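Local atomic coordinates of GH62 hydrolase (Scytalidium thermophilum, PDB entry 4PVA), a protein that probably removes arabinofuranosyl side groups from arabinoxylan as a family GH62 alpha-L-arabinofuranosidase, an activity that serves the breakdown of plant biomass. Residues Asp47-Leu52 with Val298-Thr303; Trp165-Asp170 with Ala224-Ile229; Tyr238-Glu243 with Arg254-Asp259. All coordinates share one frame; numbering follows the deposited sequence.

Contact 1 of 3, residues Asp47-Leu52 with Val298-Thr303; sequences DPTAVL and VIRTLT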
loop_
_atom_site.group_PDB
_atom_site.type_symbol
_atom_site.label_atom_id
_atom_site.label_comp_id
_atom_site.label_asym_id
_atom_site.label_seq_id
_atom_site.Cartn_x
_atom_site.Cartn_y
_atom_site.Cartn_z
ATOM N N ASP A 47 3.239 -4.720 5.587
ATOM C CA ASP A 47 2.948 -3.746 4.540
ATOM C C ASP A 47 3.447 -4.158 3.163
ATOM O O ASP A 47 4.350 -3.550 2.597
ATOM C CB ASP A 47 3.345 -2.331 4.960
ATOM C CG ASP A 47 4.781 -2.132 5.252
ATOM O OD1 ASP A 47 5.633 -2.471 4.383
ATOM O OD2 ASP A 47 5.101 -1.553 6.346
ATOM N N PRO A 48 2.817 -5.185 2.572
ATOM C CA PRO A 48 3.304 -5.694 1.286
ATOM C C PRO A 48 2.822 -4.888 0.090
ATOM O O PRO A 48 1.724 -4.315 0.101
ATOM C CB PRO A 48 2.698 -7.100 1.251
ATOM C CG PRO A 48 1.406 -6.934 1.971
ATOM C CD PRO A 48 1.705 -5.989 3.094
ATOM N N THR A 49 3.622 -4.885 -0.957
ATOM C CA THR A 49 3.204 -4.467 -2.301
ATOM C C THR A 49 3.603 -5.615 -3.222
ATOM O O THR A 49 4.630 -6.263 -2.976
ATOM C CB THR A 49 3.851 -3.122 -2.716
ATOM O OG1 THR A 49 3.408 -2.787 -4.029
ATOM C CG2 THR A 49 5.371 -3.187 -2.714
ATOM N N ALA A 50 2.795 -5.899 -4.240
ATOM C CA ALA A 50 3.036 -7.096 -5.037
ATOM C C ALA A 50 2.473 -6.975 -6.432
ATOM O O ALA A 50 1.402 -6.387 -6.652
ATOM C CB ALA A 50 2.406 -8.300 -4.364
ATOM N N VAL A 51 3.188 -7.613 -7.367
ATOM C CA VAL A 51 2.748 -7.798 -8.729
ATOM C C VAL A 51 2.905 -9.255 -9.123
ATOM O O VAL A 51 3.707 -9.967 -8.525
ATOM C CB VAL A 51 3.505 -6.875 -9.710
ATOM C CG1 VAL A 51 3.171 -5.404 -9.454
ATOM C CG2 VAL A 51 5.018 -7.106 -9.627
ATOM N N LEU A 52 2.113 -9.660 -10.106
ATOM C CA LEU A 52 2.186 -11.018 -10.655
ATOM C C LEU A 52 2.548 -10.868 -12.112
ATOM O O LEU A 52 1.863 -10.205 -12.853
ATOM C CB LEU A 52 0.854 -11.720 -10.464
ATOM C CG LEU A 52 0.638 -13.050 -11.206
ATOM C CD1 LEU A 52 1.647 -14.092 -10.769
ATOM C CD2 LEU A 52 -0.778 -13.573 -10.992
ATOM N N VAL A 298 -3.592 -4.790 -3.273
ATOM C CA VAL A 298 -4.014 -5.716 -4.326
ATOM C C VAL A 298 -2.807 -6.202 -5.122
ATOM O O VAL A 298 -1.937 -5.394 -5.529
ATOM C CB VAL A 298 -5.020 -5.010 -5.278
ATOM C CG1 VAL A 298 -5.404 -5.917 -6.438
ATOM C CG2 VAL A 298 -6.236 -4.552 -4.507
ATOM N N ILE A 299 -2.739 -7.481 -5.394
ATOM C CA ILE A 299 -1.708 -8.031 -6.269
ATOM C C ILE A 299 -2.059 -7.667 -7.695
ATOM O O ILE A 299 -3.097 -8.074 -8.221
ATOM C CB ILE A 299 -1.587 -9.552 -6.123
ATOM C CG1 ILE A 299 -1.329 -9.962 -4.675
ATOM C CG2 ILE A 299 -0.443 -10.062 -7.006
ATOM C CD1 ILE A 299 -1.279 -11.460 -4.464
ATOM N N ARG A 300 -1.200 -6.898 -8.343
ATOM C CA ARG A 300 -1.517 -6.367 -9.661
ATOM C C ARG A 300 -0.855 -7.175 -10.796
ATOM O O ARG A 300 0.326 -7.494 -10.747
ATOM C CB ARG A 300 -1.110 -4.901 -9.729
ATOM C CG ARG A 300 -2.090 -3.999 -9.020
ATOM C CD ARG A 300 -1.537 -2.594 -8.849
ATOM N NE ARG A 300 -0.570 -2.504 -7.750
ATOM C CZ ARG A 300 0.748 -2.297 -7.864
ATOM N NH1 ARG A 300 1.315 -2.020 -9.045
ATOM N NH2 ARG A 300 1.476 -2.284 -6.771
ATOM N N THR A 301 -1.626 -7.449 -11.850
ATOM C CA THR A 301 -1.108 -7.961 -13.124
ATOM C C THR A 301 -0.936 -6.880 -14.162
ATOM O O THR A 301 -0.161 -7.077 -15.112
ATOM C CB THR A 301 -2.049 -9.043 -13.709
ATOM O OG1 THR A 301 -3.368 -8.501 -13.796
ATOM C CG2 THR A 301 -2.038 -10.251 -12.817
ATOM N N LEU A 302 -1.648 -5.778 -14.034
ATOM C CA LEU A 302 -1.490 -4.603 -14.889
ATOM C C LEU A 302 -0.567 -3.720 -14.080
ATOM O O LEU A 302 -1.003 -3.003 -13.173
ATOM C CB LEU A 302 -2.856 -3.969 -15.183
ATOM C CG LEU A 302 -3.862 -4.932 -15.824
ATOM C CD1 LEU A 302 -5.202 -4.255 -15.924
ATOM C CD2 LEU A 302 -3.403 -5.379 -17.204
ATOM N N THR A 303 0.714 -3.792 -14.368
ATOM C CA THR A 303 1.732 -3.327 -13.425
ATOM C C THR A 303 2.188 -1.886 -13.581
ATOM O O THR A 303 3.021 -1.452 -12.794
ATOM C CB THR A 303 2.978 -4.205 -13.507
ATOM O OG1 THR A 303 3.501 -4.132 -14.834
ATOM C CG2 THR A 303 2.646 -5.624 -13.169
HETATM O O HOH W 1 1.861 -8.886 -15.190
#
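V51 and R300 are bridged through their backbones where the innermost strand of one blade, 44-53, meets the chain that has just left strand 296-298. R300 uses both its N and its O, bonding the residues before and after V51: R300 N donates to A50 O over 3.1 Å, and L52 N donates to R300 O over 2.9 Å. A weaker CA-H...O contact from V51 CA, 3.2 Å from R300 O, adds to the bond from L52.

Apolar groups close in beside this bridge. I299 presents both branches: CG1 reaches A50 CB at 4.1 Å, while CG2, anti to its own backbone N (chi1 of CG1 -56°), meets L52 CB at 4.0 Å. L52 and T301 run side by side, methyl CG2 of T301 against CD2 of the leucine. The V51 and T303 side chains cross at about a right angle, CG1 of the valine 3.8 Å from CG2 of the threonine. A water bridges the far end, donating to both L52 O and T301 O.

The R300 chain bends at chi3 (-78°), which brings its guanidinium back beside the strand with A50 O and V51 CG1 over one face and T49 OG1 at its edge. T49 OG1 and R300 NH2 are close, but the angle is too poor for a hydrogen bond; E297 takes a salt bridge from R300 NH2 and a hydrogen bond with T49 OG1, and V105 O also accepts from NH2. A buried charge is thus probably neutralised by E297, whose carboxylate ties the arginine and threonine into one polar cluster beside the backbone bridge that links the chain after strand 296-298 to the edge of the sheet of strand 44-53.

Contact 2 of 3, residues Trp165-Asp170 with Ala224-Ile229; sequences WVVCDD and ACIYRI. With PO4 (phosphate ion), chain E.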
loop_
_atom_site.group_PDB
_atom_site.type_symbol
_atom_site.label_atom_id
_atom_site.label_comp_id
_atom_site.label_asym_id
_atom_site.label_seq_id
_atom_site.Cartn_x
_atom_site.Cartn_y
_atom_site.Cartn_z
ATOM N N TRP A 165 1.740 6.908 -1.712
ATOM C CA TRP A 165 1.085 6.189 -2.809
ATOM C C TRP A 165 1.042 7.036 -4.062
ATOM O O TRP A 165 0.466 8.133 -4.032
ATOM C CB TRP A 165 -0.364 5.832 -2.400
ATOM C CG TRP A 165 -1.084 5.042 -3.433
ATOM C CD1 TRP A 165 -1.789 5.504 -4.509
ATOM C CD2 TRP A 165 -1.161 3.630 -3.488
ATOM N NE1 TRP A 165 -2.287 4.454 -5.241
ATOM C CE2 TRP A 165 -1.893 3.295 -4.634
ATOM C CE3 TRP A 165 -0.653 2.607 -2.695
ATOM C CZ2 TRP A 165 -2.182 1.989 -4.973
ATOM C CZ3 TRP A 165 -0.917 1.300 -3.060
ATOM C CH2 TRP A 165 -1.667 1.009 -4.176
ATOM N N VAL A 166 1.590 6.543 -5.161
ATOM C CA VAL A 166 1.480 7.210 -6.452
ATOM C C VAL A 166 0.437 6.529 -7.335
ATOM O O VAL A 166 0.361 5.301 -7.411
ATOM C CB VAL A 166 2.844 7.214 -7.193
ATOM C CG1 VAL A 166 2.739 7.640 -8.650
ATOM C CG2 VAL A 166 3.826 8.068 -6.434
ATOM N N VAL A 167 -0.338 7.345 -8.038
ATOM C CA VAL A 167 -1.207 6.870 -9.100
ATOM C C VAL A 167 -1.299 7.933 -10.174
ATOM O O VAL A 167 -1.445 9.111 -9.880
ATOM C CB VAL A 167 -2.594 6.431 -8.556
ATOM C CG1 VAL A 167 -3.257 7.558 -7.786
ATOM C CG2 VAL A 167 -3.498 5.944 -9.692
ATOM N N CYS A 168 -1.214 7.498 -11.420
ATOM C CA CYS A 168 -1.219 8.396 -12.572
ATOM C C CYS A 168 -2.444 8.158 -13.415
ATOM O O CYS A 168 -2.865 7.022 -13.575
ATOM C CB CYS A 168 0.047 8.198 -13.426
ATOM S SG CYS A 168 1.586 8.222 -12.472
ATOM N N ASP A 169 -3.039 9.240 -13.932
ATOM C CA ASP A 169 -4.183 9.081 -14.863
ATOM C C ASP A 169 -3.667 8.646 -16.238
ATOM O O ASP A 169 -2.457 8.543 -16.458
ATOM C CB ASP A 169 -5.086 10.332 -14.898
ATOM C CG ASP A 169 -4.428 11.563 -15.567
ATOM O OD1 ASP A 169 -3.847 11.370 -16.672
ATOM O OD2 ASP A 169 -4.557 12.703 -15.060
ATOM N N ASP A 170 -4.587 8.268 -17.112
ATOM C CA ASP A 170 -4.170 7.719 -18.414
ATOM C C ASP A 170 -4.471 8.701 -19.546
ATOM O O ASP A 170 -4.677 8.272 -20.705
ATOM C CB ASP A 170 -4.733 6.308 -18.657
ATOM C CG ASP A 170 -6.171 6.312 -18.999
ATOM O OD1 ASP A 170 -6.800 7.373 -18.845
ATOM O OD2 ASP A 170 -6.704 5.258 -19.443
ATOM N N ALA A 224 -3.425 4.405 2.599
ATOM C CA ALA A 224 -4.293 4.614 1.459
ATOM C C ALA A 224 -3.804 3.847 0.229
ATOM O O ALA A 224 -2.604 3.679 -0.035
ATOM C CB ALA A 224 -4.380 6.081 1.125
ATOM N N CYS A 225 -4.782 3.422 -0.552
ATOM C CA CYS A 225 -4.591 2.873 -1.896
ATOM C C CYS A 225 -5.573 3.561 -2.800
ATOM O O CYS A 225 -6.733 3.674 -2.447
ATOM C CB CYS A 225 -4.915 1.365 -1.962
ATOM S SG CYS A 225 -4.063 0.280 -0.814
ATOM N N ILE A 226 -5.131 4.003 -3.974
ATOM C CA ILE A 226 -6.011 4.538 -5.003
ATOM C C ILE A 226 -5.772 3.756 -6.275
ATOM O O ILE A 226 -4.659 3.738 -6.812
ATOM C CB ILE A 226 -5.813 6.048 -5.260
ATOM C CG1 ILE A 226 -6.118 6.933 -4.025
ATOM C CG2 ILE A 226 -6.686 6.473 -6.417
ATOM C CD1 ILE A 226 -5.147 6.864 -2.875
ATOM N N TYR A 227 -6.827 3.116 -6.760
ATOM C CA TYR A 227 -6.793 2.241 -7.950
ATOM C C TYR A 227 -7.748 2.731 -9.017
ATOM O O TYR A 227 -8.838 3.216 -8.723
ATOM C CB TYR A 227 -7.197 0.833 -7.585
ATOM C CG TYR A 227 -6.289 0.125 -6.630
ATOM C CD1 TYR A 227 -5.032 -0.294 -7.032
ATOM C CD2 TYR A 227 -6.669 -0.176 -5.341
ATOM C CE1 TYR A 227 -4.195 -0.964 -6.179
ATOM C CE2 TYR A 227 -5.835 -0.854 -4.486
ATOM C CZ TYR A 227 -4.594 -1.242 -4.902
ATOM O OH TYR A 227 -3.764 -1.923 -4.036
ATOM N N ARG A 228 -7.345 2.554 -10.269
ATOM C CA ARG A 228 -8.263 2.670 -11.396
ATOM C C ARG A 228 -8.981 1.352 -11.622
ATOM O O ARG A 228 -8.375 0.299 -11.561
ATOM C CB ARG A 228 -7.455 2.985 -12.649
ATOM C CG ARG A 228 -8.212 2.868 -13.979
ATOM C CD ARG A 228 -9.273 3.919 -14.094
ATOM N NE ARG A 228 -10.282 3.607 -15.133
ATOM C CZ ARG A 228 -10.172 3.940 -16.408
ATOM N NH1 ARG A 228 -9.089 4.512 -16.877
ATOM N NH2 ARG A 228 -11.175 3.629 -17.224
ATOM N N ILE A 229 -10.274 1.426 -11.882
ATOM C CA ILE A 229 -11.044 0.243 -12.240
ATOM C C ILE A 229 -11.127 0.190 -13.761
ATOM O O ILE A 229 -11.676 1.076 -14.404
ATOM C CB ILE A 229 -12.457 0.285 -11.620
ATOM C CG1 ILE A 229 -12.389 0.417 -10.089
ATOM C CG2 ILE A 229 -13.283 -0.933 -12.058
ATOM C CD1 ILE A 229 -11.492 -0.539 -9.340
HETATM P P PO4 E . -10.109 4.750 -20.471
HETATM O O1 PO4 E . -11.085 5.885 -20.453
HETATM O O2 PO4 E . -9.050 5.281 -19.541
HETATM O O3 PO4 E . -10.781 3.504 -19.962
HETATM O O4 PO4 E . -9.535 4.448 -21.823
#
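W165 reaches across from strand 162-168 to strand 222-229 and meets four consecutive residues there. Its CG stands anti to the backbone N (chi1 -177°), carrying the indole over the other backbone. The strand axes, 7.3 Å apart, are too distant for backbone pairing, and the join is made by side chains of 165-170 against both backbone and side chains of 224-229.

Of the polar contacts, the indole NE1 of W165 donates to I226 O over 2.9 Å; the bond is bent, 138° at the hydrogen, and the oxygen is tilted out of the ring plane. At the D170 end, R228 holds a phosphate, probably from the crystallisation liquor, with two N-H groups: NH1 to O2 at 2.8 Å, nearly straight, and NH2 to O3. D170 adds a long salt bridge, its OD2 lying 3.6 Å from R228 NH1 with the carboxylate and guanidinium planes almost perpendicular.

The indole also makes ring contacts. C225 CA sits over the centre of the W165 six-membered ring, 3.8 Å from the centroid, in a CH-pi contact, and the cysteine SG approaches the same ring obliquely. The edge of W165 points at the face of Y227 in an offset edge-to-face pair, centroids 5.3 Å apart and the W165 and Y227 planes at 83°; the Y227 hydroxyl is fixed by V298 N.

Apolar packing completes the join, V167 CG1 meeting I226 CG2 at 3.8 Å and W165 CD1 touching I226 CD1. Strands 162-168 and 222-229 come from separate sheets and run nearly parallel, as innermost strands of successive blades do in the five-bladed beta-propeller of GH62 enzymes.

Contact 3 of 3, residues Tyr238-Glu243 with Arg254-Asp259; sequences YLLLVE and RSWTSD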
loop_
_atom_site.group_PDB
_atom_site.type_symbol
_atom_site.label_atom_id
_atom_site.label_comp_id
_atom_site.label_asym_id
_atom_site.label_seq_id
_atom_site.Cartn_x
_atom_site.Cartn_y
_atom_site.Cartn_z
ATOM N N TYR A 238 -12.544 5.289 -10.093
ATOM C CA TYR A 238 -11.469 5.241 -9.100
ATOM C C TYR A 238 -11.947 4.764 -7.729
ATOM O O TYR A 238 -12.983 5.196 -7.223
ATOM C CB TYR A 238 -10.758 6.604 -8.989
ATOM C CG TYR A 238 -9.832 6.823 -10.152
ATOM C CD1 TYR A 238 -8.589 6.217 -10.176
ATOM C CD2 TYR A 238 -10.263 7.504 -11.274
ATOM C CE1 TYR A 238 -7.762 6.356 -11.256
ATOM C CE2 TYR A 238 -9.444 7.650 -12.361
ATOM C CZ TYR A 238 -8.206 7.059 -12.342
ATOM O OH TYR A 238 -7.373 7.215 -13.425
ATOM N N LEU A 239 -11.164 3.864 -7.149
ATOM C CA LEU A 239 -11.436 3.257 -5.853
ATOM C C LEU A 239 -10.373 3.749 -4.880
ATOM O O LEU A 239 -9.187 3.561 -5.124
ATOM C CB LEU A 239 -11.380 1.735 -5.984
ATOM C CG LEU A 239 -11.547 0.913 -4.728
ATOM C CD1 LEU A 239 -12.930 1.079 -4.101
ATOM C CD2 LEU A 239 -11.266 -0.564 -4.995
ATOM N N LEU A 240 -10.814 4.320 -3.775
ATOM C CA LEU A 240 -9.953 4.723 -2.649
ATOM C C LEU A 240 -10.192 3.782 -1.480
ATOM O O LEU A 240 -11.343 3.567 -1.070
ATOM C CB LEU A 240 -10.267 6.155 -2.202
ATOM C CG LEU A 240 -9.617 6.613 -0.893
ATOM C CD1 LEU A 240 -8.121 6.712 -0.998
ATOM C CD2 LEU A 240 -10.245 7.940 -0.466
ATOM N N LEU A 241 -9.107 3.221 -0.959
ATOM C CA LEU A 241 -9.112 2.422 0.277
ATOM C C LEU A 241 -8.307 3.164 1.328
ATOM O O LEU A 241 -7.241 3.691 1.007
ATOM C CB LEU A 241 -8.467 1.076 0.055
ATOM C CG LEU A 241 -8.985 0.262 -1.125
ATOM C CD1 LEU A 241 -8.265 -1.059 -1.197
ATOM C CD2 LEU A 241 -10.489 0.065 -1.070
ATOM N N VAL A 242 -8.795 3.222 2.554
ATOM C CA VAL A 242 -8.042 3.804 3.678
ATOM C C VAL A 242 -8.256 2.927 4.881
ATOM O O VAL A 242 -9.362 2.491 5.151
ATOM C CB VAL A 242 -8.438 5.285 3.999
ATOM C CG1 VAL A 242 -7.604 5.834 5.157
ATOM C CG2 VAL A 242 -8.310 6.188 2.781
ATOM N N GLU A 243 -7.195 2.680 5.630
ATOM C CA GLU A 243 -7.298 1.897 6.845
ATOM C C GLU A 243 -7.872 2.717 7.987
ATOM O O GLU A 243 -7.502 3.879 8.173
ATOM C CB GLU A 243 -5.922 1.310 7.213
ATOM C CG GLU A 243 -5.905 0.321 8.338
ATOM C CD GLU A 243 -4.560 -0.350 8.517
ATOM O OE1 GLU A 243 -3.764 -0.347 7.550
ATOM O OE2 GLU A 243 -4.376 -0.941 9.629
ATOM N N ARG A 254 -11.823 1.007 4.849
ATOM C CA ARG A 254 -12.941 1.764 4.302
ATOM C C ARG A 254 -12.676 2.003 2.831
ATOM O O ARG A 254 -11.536 2.003 2.375
ATOM C CB ARG A 254 -13.050 3.093 5.038
ATOM C CG ARG A 254 -13.356 2.980 6.527
ATOM C CD ARG A 254 -13.420 4.337 7.210
ATOM N NE ARG A 254 -14.564 5.113 6.816
ATOM C CZ ARG A 254 -14.633 6.428 6.880
ATOM N NH1 ARG A 254 -13.617 7.148 7.287
ATOM N NH2 ARG A 254 -15.722 7.048 6.476
ATOM N N SER A 255 -13.758 2.201 2.085
ATOM C CA SER A 255 -13.685 2.460 0.662
ATOM C C SER A 255 -14.598 3.582 0.231
ATOM O O SER A 255 -15.678 3.802 0.813
ATOM C CB SER A 255 -13.986 1.210 -0.141
ATOM O OG SER A 255 -15.293 0.664 0.161
ATOM N N TRP A 256 -14.159 4.263 -0.835
ATOM C CA TRP A 256 -14.849 5.343 -1.506
ATOM C C TRP A 256 -14.624 5.166 -3.008
ATOM O O TRP A 256 -13.676 4.513 -3.430
ATOM C CB TRP A 256 -14.286 6.734 -1.128
ATOM C CG TRP A 256 -14.336 7.206 0.308
ATOM C CD1 TRP A 256 -15.102 8.247 0.792
ATOM C CD2 TRP A 256 -13.517 6.768 1.386
ATOM N NE1 TRP A 256 -14.840 8.440 2.108
ATOM C CE2 TRP A 256 -13.868 7.546 2.501
ATOM C CE3 TRP A 256 -12.520 5.794 1.515
ATOM C CZ2 TRP A 256 -13.246 7.377 3.744
ATOM C CZ3 TRP A 256 -11.914 5.638 2.742
ATOM C CH2 TRP A 256 -12.275 6.411 3.835
ATOM N N THR A 257 -15.460 5.840 -3.787
ATOM C CA THR A 257 -15.237 5.935 -5.229
ATOM C C THR A 257 -15.313 7.367 -5.687
ATOM O O THR A 257 -15.836 8.249 -5.023
ATOM C CB THR A 257 -16.245 5.121 -6.038
ATOM O OG1 THR A 257 -17.539 5.595 -5.749
ATOM C CG2 THR A 257 -16.137 3.651 -5.680
ATOM N N SER A 258 -14.748 7.584 -6.869
ATOM C CA SER A 258 -14.820 8.872 -7.550
ATOM C C SER A 258 -14.673 8.705 -9.043
ATOM O O SER A 258 -14.211 7.690 -9.544
ATOM C CB SER A 258 -13.717 9.786 -7.030
ATOM O OG SER A 258 -13.863 11.090 -7.626
ATOM N N ASP A 259 -15.042 9.764 -9.748
ATOM C CA ASP A 259 -14.884 9.825 -11.190
ATOM C C ASP A 259 -13.497 10.258 -11.622
ATOM O O ASP A 259 -13.188 10.195 -12.790
ATOM C CB ASP A 259 -15.983 10.712 -11.818
ATOM C CG ASP A 259 -15.962 12.163 -11.328
ATOM O OD1 ASP A 259 -14.974 12.615 -10.715
ATOM O OD2 ASP A 259 -16.951 12.909 -11.638
#
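Y238 opens the pairing with S258: Y238 N donates to S258 O and S258 N donates back to Y238 O, each over 3.0 Å. The tyrosine ring turns its edge toward the carbonyl oxygens of S258 and D259, while its side chain also packs on R228 of strand 222-229. L239 forms a non-hydrogen-bonded pair with T257. Its chi1 of 176° combined with a chi2 of 64° brings L239 CD1 to 3.6 Å from W256 O and near S255 CB.

At L240 the hydrogen-bonded pairing returns. L240 N reaches W256 O over 2.9 Å in a nearly straight bond (170°), and W256 N donates back to L240 O. The two side chains point the same way, and L240 CD2 lies over one face of the indole, offset toward its rim, 3.7 Å from W256 CE3. These pairs belong to a beta hairpin, strands 238-245 and 251-258, the two middle strands of a propeller blade, between strand 222-229 and the short strand 266-267. L241, a non-hydrogen-bonded partner of S255, sets CD2 3.8 Å from S255 CB; the serine hydroxyl bonds with A269 O.

V242 closes the ladder through two bonds with R254, and its CG2 meets W256 CZ3 at 3.6 Å, the two side chains crossing at a slant. With W256 replaced by an alanine, L240 CD2 and V242 CG2 would probably lose the apolar surface they share, and the R254 guanidinium the ring that sets CZ2 over the centre of one of its faces. That guanidinium is held further by a salt bridge to D270 and a bond to A219 O.

How the contacts relate
Contacts 2 and 3 are buried and share a sheet: strand 222-229 of contact 2 pairs with strand 238-245 of contact 3 through C225 O with L241 N and Y227 O with L239 N, both probable hydrogen bonds. Contact 1 is only partly buried, yet lies nearest the centre of the chain; it meets contact 2 where the Y227 hydroxyl probably bonds V298 N. Contacts 1 and 3 do not touch, their centres about 17 Å apart. The chemistry follows position: contact 3 builds a blade from within by a regular backbone ladder, contact 2 joins two sheets through an indole and other side chains, without backbone pairing, and contact 1, enclosing both along the chain, combines a single backbone bridge with a charged cluster.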